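Side-chain contacts in putative cell adhesion protein (Bacteroides fragilis, PDB 4H40), which is probably a subunit of a fimbrillin-like pilus with a role in cell adhesion: residues B[57-62]-B[172-177]; B[76-81]-B[87-92]. All coordinates share one frame; numbering follows the deposited sequence.

Contact 1. Residues B[57-62]-B[172-177]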
ATOM      1  N   ILE B  57     -32.258 -11.270 -14.950  1.00 59.89           N
ATOM      2  CA  ILE B  57     -31.439 -12.432 -15.272  1.00 58.53           C
ATOM      3  C   ILE B  57     -31.819 -12.889 -16.666  1.00 60.48           C
ATOM      4  O   ILE B  57     -32.985 -12.799 -17.028  1.00 62.66           O
ATOM      5  CB  ILE B  57     -31.488 -13.607 -14.230  1.00 62.10           C
ATOM      6  CG1 ILE B  57     -32.808 -14.355 -14.212  1.00 64.87           C
ATOM      7  CG2 ILE B  57     -31.088 -13.198 -12.821  1.00 62.48           C
ATOM      8  CD1 ILE B  57     -32.658 -15.732 -14.706  1.00 77.75           C
ATOM      9  N   ARG B  58     -30.844 -13.342 -17.452  1.00 55.45           N
ATOM     10  CA  ARG B  58     -31.051 -13.952 -18.764  1.00 57.24           C
ATOM     11  C   ARG B  58     -30.802 -15.452 -18.680  1.00 61.17           C
ATOM     12  O   ARG B  58     -29.740 -15.888 -18.239  1.00 59.29           O
ATOM     13  CB  ARG B  58     -30.162 -13.353 -19.867  1.00 57.00           C
ATOM     14  CG  ARG B  58     -30.194 -14.187 -21.171  1.00 62.11           C
ATOM     15  CD  ARG B  58     -29.536 -13.532 -22.362  1.00 66.98           C
ATOM     16  NE  ARG B  58     -30.071 -12.194 -22.614  1.00 72.40           N
ATOM     17  CZ  ARG B  58     -31.123 -11.922 -23.378  1.00 84.47           C
ATOM     18  NH1 ARG B  58     -31.766 -12.896 -24.009  1.00 77.69           N
ATOM     19  NH2 ARG B  58     -31.532 -10.672 -23.527  1.00 70.25           N
ATOM     20  N   LEU B  59     -31.757 -16.227 -19.146  1.00 60.16           N
ATOM     21  CA  LEU B  59     -31.628 -17.665 -19.207  1.00 61.64           C
ATOM     22  C   LEU B  59     -31.196 -17.997 -20.632  1.00 66.47           C
ATOM     23  O   LEU B  59     -31.927 -17.665 -21.561  1.00 67.99           O
ATOM     24  CB  LEU B  59     -32.984 -18.285 -18.820  1.00 64.09           C
ATOM     25  CG  LEU B  59     -33.054 -19.766 -18.479  1.00 70.31           C
ATOM     26  CD1 LEU B  59     -32.369 -20.069 -17.175  1.00 68.81           C
ATOM     27  CD2 LEU B  59     -34.484 -20.177 -18.338  1.00 75.57           C
ATOM     28  N   VAL B  60     -29.951 -18.515 -20.805  1.00 63.27           N
ATOM     29  CA  VAL B  60     -29.322 -18.902 -22.086  1.00 64.75           C
ATOM     30  C   VAL B  60     -29.463 -20.423 -22.203  1.00 72.32           C
ATOM     31  O   VAL B  60     -28.954 -21.146 -21.334  1.00 71.54           O
ATOM     32  CB  VAL B  60     -27.824 -18.450 -22.213  1.00 66.63           C
ATOM     33  CG1 VAL B  60     -27.269 -18.728 -23.612  1.00 67.94           C
ATOM     34  CG2 VAL B  60     -27.625 -16.982 -21.831  1.00 64.35           C
ATOM     35  N   VAL B  61     -30.175 -20.902 -23.247  1.00 71.27           N
ATOM     36  CA  VAL B  61     -30.431 -22.328 -23.447  1.00 72.46           C
ATOM     37  C   VAL B  61     -29.569 -22.887 -24.587  1.00 79.40           C
ATOM     38  O   VAL B  61     -29.376 -22.228 -25.608  1.00 80.95           O
ATOM     39  CB  VAL B  61     -31.940 -22.601 -23.673  1.00 77.48           C
ATOM     40  CG1 VAL B  61     -32.215 -24.065 -24.004  1.00 79.40           C
ATOM     41  CG2 VAL B  61     -32.749 -22.185 -22.453  1.00 75.83           C
ATOM     42  N   TYR B  62     -29.047 -24.109 -24.371  1.00 77.13           N
ATOM     43  CA  TYR B  62     -28.247 -24.904 -25.306  1.00 79.61           C
ATOM     44  C   TYR B  62     -28.848 -26.308 -25.459  1.00 86.83           C
ATOM     45  O   TYR B  62     -29.493 -26.785 -24.527  1.00 86.97           O
ATOM     46  CB  TYR B  62     -26.788 -25.020 -24.827  1.00 79.03           C
ATOM     47  CG  TYR B  62     -26.095 -23.699 -24.577  1.00 78.31           C
ATOM     48  CD1 TYR B  62     -26.133 -23.098 -23.326  1.00 77.46           C
ATOM     49  CD2 TYR B  62     -25.352 -23.078 -25.578  1.00 79.55           C
ATOM     50  CE1 TYR B  62     -25.488 -21.885 -23.087  1.00 76.85           C
ATOM     51  CE2 TYR B  62     -24.682 -21.877 -25.346  1.00 78.09           C
ATOM     52  CZ  TYR B  62     -24.748 -21.287 -24.098  1.00 83.75           C
ATOM     53  OH  TYR B  62     -24.094 -20.097 -23.872  1.00 83.48           O
ATOM     54  N   LEU B 172     -37.468 -25.169 -12.849  1.00 82.59           N
ATOM     55  CA  LEU B 172     -36.055 -25.098 -13.197  1.00 79.47           C
ATOM     56  C   LEU B 172     -35.298 -24.468 -12.036  1.00 81.99           C
ATOM     57  O   LEU B 172     -35.391 -23.263 -11.820  1.00 80.66           O
ATOM     58  CB  LEU B 172     -35.880 -24.283 -14.492  1.00 78.35           C
ATOM     59  CG  LEU B 172     -34.470 -24.155 -15.057  1.00 80.49           C
ATOM     60  CD1 LEU B 172     -34.103 -25.357 -15.859  1.00 81.97           C
ATOM     61  CD2 LEU B 172     -34.374 -22.958 -15.945  1.00 82.01           C
ATOM     62  N   TYR B 173     -34.588 -25.288 -11.261  1.00 79.13           N
ATOM     63  CA  TYR B 173     -33.818 -24.791 -10.120  1.00 76.97           C
ATOM     64  C   TYR B 173     -32.470 -24.242 -10.621  1.00 74.52           C
ATOM     65  O   TYR B 173     -31.638 -24.986 -11.176  1.00 73.91           O
ATOM     66  CB  TYR B 173     -33.653 -25.882  -9.043  1.00 80.30           C
ATOM     67  CG  TYR B 173     -34.947 -26.205  -8.325  1.00 85.69           C
ATOM     68  CD1 TYR B 173     -35.399 -25.414  -7.270  1.00 88.05           C
ATOM     69  CD2 TYR B 173     -35.723 -27.299  -8.701  1.00 89.58           C
ATOM     70  CE1 TYR B 173     -36.596 -25.699  -6.611  1.00 93.34           C
ATOM     71  CE2 TYR B 173     -36.921 -27.598  -8.047  1.00 93.54           C
ATOM     72  CZ  TYR B 173     -37.358 -26.791  -7.002  1.00103.60           C
ATOM     73  OH  TYR B 173     -38.541 -27.064  -6.340  1.00107.22           O
ATOM     74  N   LEU B 174     -32.290 -22.917 -10.466  1.00 65.55           N
ATOM     75  CA  LEU B 174     -31.103 -22.230 -10.935  1.00 61.55           C
ATOM     76  C   LEU B 174     -29.981 -22.352  -9.948  1.00 63.21           C
ATOM     77  O   LEU B 174     -30.212 -22.185  -8.748  1.00 63.46           O
ATOM     78  CB  LEU B 174     -31.365 -20.741 -11.216  1.00 60.10           C
ATOM     79  CG  LEU B 174     -32.412 -20.360 -12.251  1.00 65.82           C
ATOM     80  CD1 LEU B 174     -32.243 -18.940 -12.630  1.00 64.18           C
ATOM     81  CD2 LEU B 174     -32.307 -21.193 -13.491  1.00 70.55           C
ATOM     82  N   PRO B 175     -28.741 -22.611 -10.422  1.00 57.69           N
ATOM     83  CA  PRO B 175     -27.611 -22.617  -9.492  1.00 56.95           C
ATOM     84  C   PRO B 175     -27.232 -21.171  -9.096  1.00 59.18           C
ATOM     85  O   PRO B 175     -27.633 -20.228  -9.796  1.00 60.73           O
ATOM     86  CB  PRO B 175     -26.494 -23.308 -10.291  1.00 59.01           C
ATOM     87  CG  PRO B 175     -27.080 -23.623 -11.661  1.00 63.98           C
ATOM     88  CD  PRO B 175     -28.285 -22.792 -11.817  1.00 58.63           C
ATOM     89  N   PRO B 176     -26.519 -20.928  -7.976  1.00 51.85           N
ATOM     90  CA  PRO B 176     -26.130 -19.544  -7.676  1.00 48.67           C
ATOM     91  C   PRO B 176     -25.159 -19.013  -8.751  1.00 50.41           C
ATOM     92  O   PRO B 176     -24.518 -19.795  -9.460  1.00 47.56           O
ATOM     93  CB  PRO B 176     -25.482 -19.635  -6.294  1.00 50.10           C
ATOM     94  CG  PRO B 176     -25.061 -21.050  -6.143  1.00 56.18           C
ATOM     95  CD  PRO B 176     -25.962 -21.886  -6.993  1.00 53.94           C
ATOM     96  N   ILE B 177     -25.114 -17.677  -8.922  1.00 47.75           N
ATOM     97  CA  ILE B 177     -24.234 -17.031  -9.896  1.00 45.41           C
ATOM     98  C   ILE B 177     -23.160 -16.224  -9.127  1.00 49.91           C
ATOM     99  O   ILE B 177     -23.256 -16.037  -7.923  1.00 53.04           O
ATOM    100  CB  ILE B 177     -25.028 -16.223 -10.966  1.00 47.35           C
ATOM    101  CG1 ILE B 177     -25.952 -15.137 -10.344  1.00 47.10           C
ATOM    102  CG2 ILE B 177     -25.798 -17.178 -11.901  1.00 47.32           C
ATOM    103  CD1 ILE B 177     -26.888 -14.370 -11.363  1.00 41.66           C
TER

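Contact 2. Residues B[76-81]-B[87-92]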
ATOM      1  N   TYR B  76     -35.768 -12.397 -17.185  1.00 69.88           N
ATOM      2  CA  TYR B  76     -36.659 -12.364 -16.017  1.00 70.97           C
ATOM      3  C   TYR B  76     -36.389 -11.177 -15.116  1.00 73.21           C
ATOM      4  O   TYR B  76     -35.251 -10.719 -15.054  1.00 70.98           O
ATOM      5  CB  TYR B  76     -36.529 -13.655 -15.196  1.00 71.53           C
ATOM      6  CG  TYR B  76     -37.046 -14.874 -15.917  1.00 75.17           C
ATOM      7  CD1 TYR B  76     -36.220 -15.608 -16.768  1.00 77.16           C
ATOM      8  CD2 TYR B  76     -38.351 -15.315 -15.732  1.00 78.38           C
ATOM      9  CE1 TYR B  76     -36.691 -16.737 -17.439  1.00 80.34           C
ATOM     10  CE2 TYR B  76     -38.837 -16.437 -16.408  1.00 81.18           C
ATOM     11  CZ  TYR B  76     -37.999 -17.148 -17.258  1.00 86.60           C
ATOM     12  OH  TYR B  76     -38.430 -18.288 -17.892  1.00 88.87           O
ATOM     13  N   LEU B  77     -37.434 -10.675 -14.424  1.00 70.16           N
ATOM     14  CA  LEU B  77     -37.306  -9.582 -13.462  1.00 69.09           C
ATOM     15  C   LEU B  77     -37.380 -10.173 -12.055  1.00 73.16           C
ATOM     16  O   LEU B  77     -38.220 -11.035 -11.782  1.00 73.80           O
ATOM     17  CB  LEU B  77     -38.367  -8.489 -13.679  1.00 71.18           C
ATOM     18  CG  LEU B  77     -38.306  -7.282 -12.732  1.00 74.22           C
ATOM     19  CD1 LEU B  77     -37.127  -6.380 -13.041  1.00 72.64           C
ATOM     20  CD2 LEU B  77     -39.565  -6.490 -12.789  1.00 75.75           C
ATOM     21  N   VAL B  78     -36.457  -9.759 -11.192  1.00 69.02           N
ATOM     22  CA  VAL B  78     -36.373 -10.255  -9.820  1.00 68.92           C
ATOM     23  C   VAL B  78     -37.206  -9.358  -8.904  1.00 75.66           C
ATOM     24  O   VAL B  78     -37.096  -8.128  -8.963  1.00 75.05           O
ATOM     25  CB  VAL B  78     -34.891 -10.351  -9.328  1.00 69.99           C
ATOM     26  CG1 VAL B  78     -34.792 -10.828  -7.871  1.00 69.56           C
ATOM     27  CG2 VAL B  78     -34.041 -11.229 -10.244  1.00 69.06           C
ATOM     28  N   ARG B  79     -38.029  -9.985  -8.061  1.00 74.74           N
ATOM     29  CA  ARG B  79     -38.821  -9.340  -7.021  1.00 76.72           C
ATOM     30  C   ARG B  79     -38.781 -10.241  -5.798  1.00 82.18           C
ATOM     31  O   ARG B  79     -39.257 -11.383  -5.841  1.00 82.42           O
ATOM     32  CB  ARG B  79     -40.276  -9.011  -7.442  1.00 80.58           C
ATOM     33  CG  ARG B  79     -40.454  -7.909  -8.492  1.00 90.31           C
ATOM     34  CD  ARG B  79     -39.958  -6.525  -8.094  1.00 97.00           C
ATOM     35  NE  ARG B  79     -39.890  -5.656  -9.271  1.00108.76           N
ATOM     36  CZ  ARG B  79     -39.244  -4.496  -9.327  1.00128.25           C
ATOM     37  NH1 ARG B  79     -38.586  -4.041  -8.266  1.00118.55           N
ATOM     38  NH2 ARG B  79     -39.239  -3.787 -10.448  1.00118.64           N
ATOM     39  N   ASN B  80     -38.160  -9.736  -4.717  1.00 79.46           N
ATOM     40  CA  ASN B  80     -38.023 -10.433  -3.440  1.00 80.33           C
ATOM     41  C   ASN B  80     -39.365 -10.386  -2.700  1.00 88.77           C
ATOM     42  O   ASN B  80     -39.475  -9.856  -1.589  1.00 88.60           O
ATOM     43  CB  ASN B  80     -36.870  -9.839  -2.623  1.00 76.74           C
ATOM     44  CG  ASN B  80     -35.496 -10.181  -3.151  1.00 88.71           C
ATOM     45  OD1 ASN B  80     -35.319 -10.951  -4.104  1.00 86.49           O
ATOM     46  ND2 ASN B  80     -34.483  -9.626  -2.525  1.00 77.32           N
ATOM     47  N   ALA B  81     -40.387 -10.983  -3.350  1.00 89.31           N
ATOM     48  CA  ALA B  81     -41.764 -11.016  -2.903  1.00 93.65           C
ATOM     49  C   ALA B  81     -42.198 -12.401  -2.396  1.00103.68           C
ATOM     50  O   ALA B  81     -43.333 -12.527  -1.950  1.00106.58           O
ATOM     51  CB  ALA B  81     -42.668 -10.569  -4.040  1.00 95.68           C
ATOM     52  N   SER B  87     -36.816 -14.635  -3.281  1.00 79.72           N
ATOM     53  CA  SER B  87     -36.851 -14.114  -4.644  1.00 76.86           C
ATOM     54  C   SER B  87     -37.885 -14.856  -5.527  1.00 79.42           C
ATOM     55  O   SER B  87     -38.058 -16.080  -5.400  1.00 78.33           O
ATOM     56  CB  SER B  87     -35.470 -14.203  -5.285  1.00 75.69           C
ATOM     57  OG  SER B  87     -34.515 -13.451  -4.556  1.00 81.29           O
ATOM     58  N   LEU B  88     -38.563 -14.080  -6.425  1.00 75.39           N
ATOM     59  CA  LEU B  88     -39.501 -14.562  -7.451  1.00 76.83           C
ATOM     60  C   LEU B  88     -39.096 -14.008  -8.829  1.00 78.38           C
ATOM     61  O   LEU B  88     -38.735 -12.827  -8.922  1.00 76.55           O
ATOM     62  CB  LEU B  88     -40.955 -14.199  -7.113  1.00 80.13           C
ATOM     63  CG  LEU B  88     -41.503 -14.707  -5.763  1.00 86.44           C
ATOM     64  CD1 LEU B  88     -42.883 -14.191  -5.523  1.00 89.49           C
ATOM     65  CD2 LEU B  88     -41.483 -16.234  -5.670  1.00 88.52           C
ATOM     66  N   LEU B  89     -39.125 -14.859  -9.884  1.00 74.69           N
ATOM     67  CA  LEU B  89     -38.684 -14.492 -11.250  1.00 73.03           C
ATOM     68  C   LEU B  89     -39.859 -14.319 -12.222  1.00 81.89           C
ATOM     69  O   LEU B  89     -40.609 -15.271 -12.493  1.00 84.32           O
ATOM     70  CB  LEU B  89     -37.689 -15.531 -11.793  1.00 71.28           C
ATOM     71  CG  LEU B  89     -36.411 -15.733 -10.968  1.00 72.64           C
ATOM     72  CD1 LEU B  89     -35.696 -17.013 -11.361  1.00 72.87           C
ATOM     73  CD2 LEU B  89     -35.473 -14.571 -11.120  1.00 69.37           C
ATOM     74  N   TYR B  90     -40.018 -13.087 -12.740  1.00 79.00           N
ATOM     75  CA  TYR B  90     -41.120 -12.729 -13.628  1.00 81.68           C
ATOM     76  C   TYR B  90     -40.661 -12.515 -15.061  1.00 85.88           C
ATOM     77  O   TYR B  90     -39.827 -11.644 -15.299  1.00 84.38           O
ATOM     78  CB  TYR B  90     -41.826 -11.460 -13.129  1.00 83.98           C
ATOM     79  CG  TYR B  90     -42.405 -11.596 -11.741  1.00 87.31           C
ATOM     80  CD1 TYR B  90     -41.648 -11.285 -10.616  1.00 87.47           C
ATOM     81  CD2 TYR B  90     -43.724 -12.018 -11.549  1.00 90.89           C
ATOM     82  CE1 TYR B  90     -42.175 -11.420  -9.331  1.00 90.57           C
ATOM     83  CE2 TYR B  90     -44.261 -12.158 -10.271  1.00 92.50           C
ATOM     84  CZ  TYR B  90     -43.488 -11.849  -9.164  1.00 99.41           C
ATOM     85  OH  TYR B  90     -44.025 -11.969  -7.905  1.00101.73           O
ATOM     86  N   PRO B  91     -41.238 -13.240 -16.038  1.00 85.26           N
ATOM     87  CA  PRO B  91     -40.841 -13.022 -17.439  1.00 85.89           C
ATOM     88  C   PRO B  91     -40.959 -11.550 -17.827  1.00 91.59           C
ATOM     89  O   PRO B  91     -41.925 -10.883 -17.460  1.00 93.39           O
ATOM     90  CB  PRO B  91     -41.828 -13.899 -18.228  1.00 91.05           C
ATOM     91  CG  PRO B  91     -42.238 -14.953 -17.277  1.00 95.49           C
ATOM     92  CD  PRO B  91     -42.263 -14.298 -15.925  1.00 89.59           C
ATOM     93  N   CYS B  92     -39.941 -11.029 -18.500  1.00 87.53           N
ATOM     94  CA  CYS B  92     -39.932  -9.633 -18.917  1.00 88.35           C
ATOM     95  C   CYS B  92     -39.247  -9.485 -20.278  1.00 93.15           C
ATOM     96  O   CYS B  92     -38.746 -10.464 -20.843  1.00 92.02           O
ATOM     97  CB  CYS B  92     -39.275  -8.752 -17.851  1.00 86.07           C
ATOM     98  SG  CYS B  92     -37.493  -9.021 -17.635  1.00 86.18           S
TER

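Contact 1. Residues B[57-62]-B[172-177]
Leu59, Leu172, Leu174 and Ile57 meet through methyl groups alone, and no flat group takes part in the contact between residues 57-62 and 172-177; the side chain of Phe117, from strand 113-121, touches both Leu172 and Leu174. Leu59 and Leu172 reach toward each other tip to tip, with Leu172 CD2 set against both branches of its partner: it stands 3.7 Å from Leu59 CD2 and is equally close to Leu59 CD1. The forked end of Leu59 suits this place because its two methyls divide the work. While both meet Leu172, CD1 also lies 3.9 Å from Leu174 CD2, where the two side chains cross at a slant. Leu174 in turn spans two partners, and its other methyl, CD1, meets Ile57 CD1 end on at 3.8 Å. Ile57 has CG1 between the backbone N and the carbonyl carbon (chi1 71°), which directs CD1 to Leu174. Leu172, with CG anti to the backbone N (chi1 -177°), extends toward Leu59. The backbones remain well apart, the CA atoms of Leu59 and Leu174 being 9.5 Å from each other, so the side chains bridge two layers rather than neighbouring strands. All four residues are buried, as befits branched aliphatic groups that need no polar partner. Strand 56-62 packs on the end of strand 169-173 and the loop that follows it, core packing consistent with the beta-sandwich architecture of the transthyretin clan. Strand 56-62 forms one layer with strands 74-79 and 113-121, its backbone bonded on one flank to Tyr76 and Lys74 and on the other to Leu120 and Arg118. Strand 169-173 pairs with strand 14-19 in the facing layer. Ile119 of strand 113-121 packs on Leu59, and Val155 of strand 153-157 on Leu172.

Contact 2. Residues B[76-81]-B[87-92]
Tyr90 O accepts the backbone N-H of Leu77 at 2.7 Å and is also approached by the CA-H of Tyr76, in the antiparallel beta hairpin formed by strands 74-79 and 88-94. Tyr90 N donates in return to Leu77 O. Arg79 and Leu88 form the next hydrogen-bonded pair toward the turn. Between these rungs Val78 and Leu89 run alongside each other on one face, with Val78 CG2 3.7 Å from Leu89 CD2. Such compact aliphatic groups suit a sheet face that continues into the interior, where Leu51 touches Val78 and Pro18 touches Leu89. The other face carries Arg79 and Tyr90, whose side chains cross at about a right angle. Arg79 CB packs 3.6 Å from Tyr90 CE1, and the bend at chi2 (-62°) leads the guanidinium away, where NH1 forms a salt bridge with Asp53. A long, flexible side chain can thus pack with its stem and pair with its charged end. Pro91 fits opposite Tyr76 because a non-hydrogen-bonded pair asks for no N-H from it. Here the Tyr76 side chain slants across the proline, bringing CE2 3.8 Å from Pro91 CG.

Contact 2 is a local hairpin formed within the chain between residues 62 and 172, whereas contact 1 joins parts of the chain 110 residues apart; their centres lie about 13 Å from each other. Strands 56-62 and 74-79 are neighbours in one sheet, and Ile57 O is 2.8 Å from Tyr76 N, a probable hydrogen bond. The contacts also share a hydrophobic core. Leu89 lies with CD2 4.1 Å from Ile57 CG1 and CD1 4.2 Å from Leu174 CD1, so one leucine of the hairpin touches a residue from each segment of contact 1. Tyr76 CE1 likewise approaches Leu59 CD2 at 4.2 Å, extending that core along the sheet.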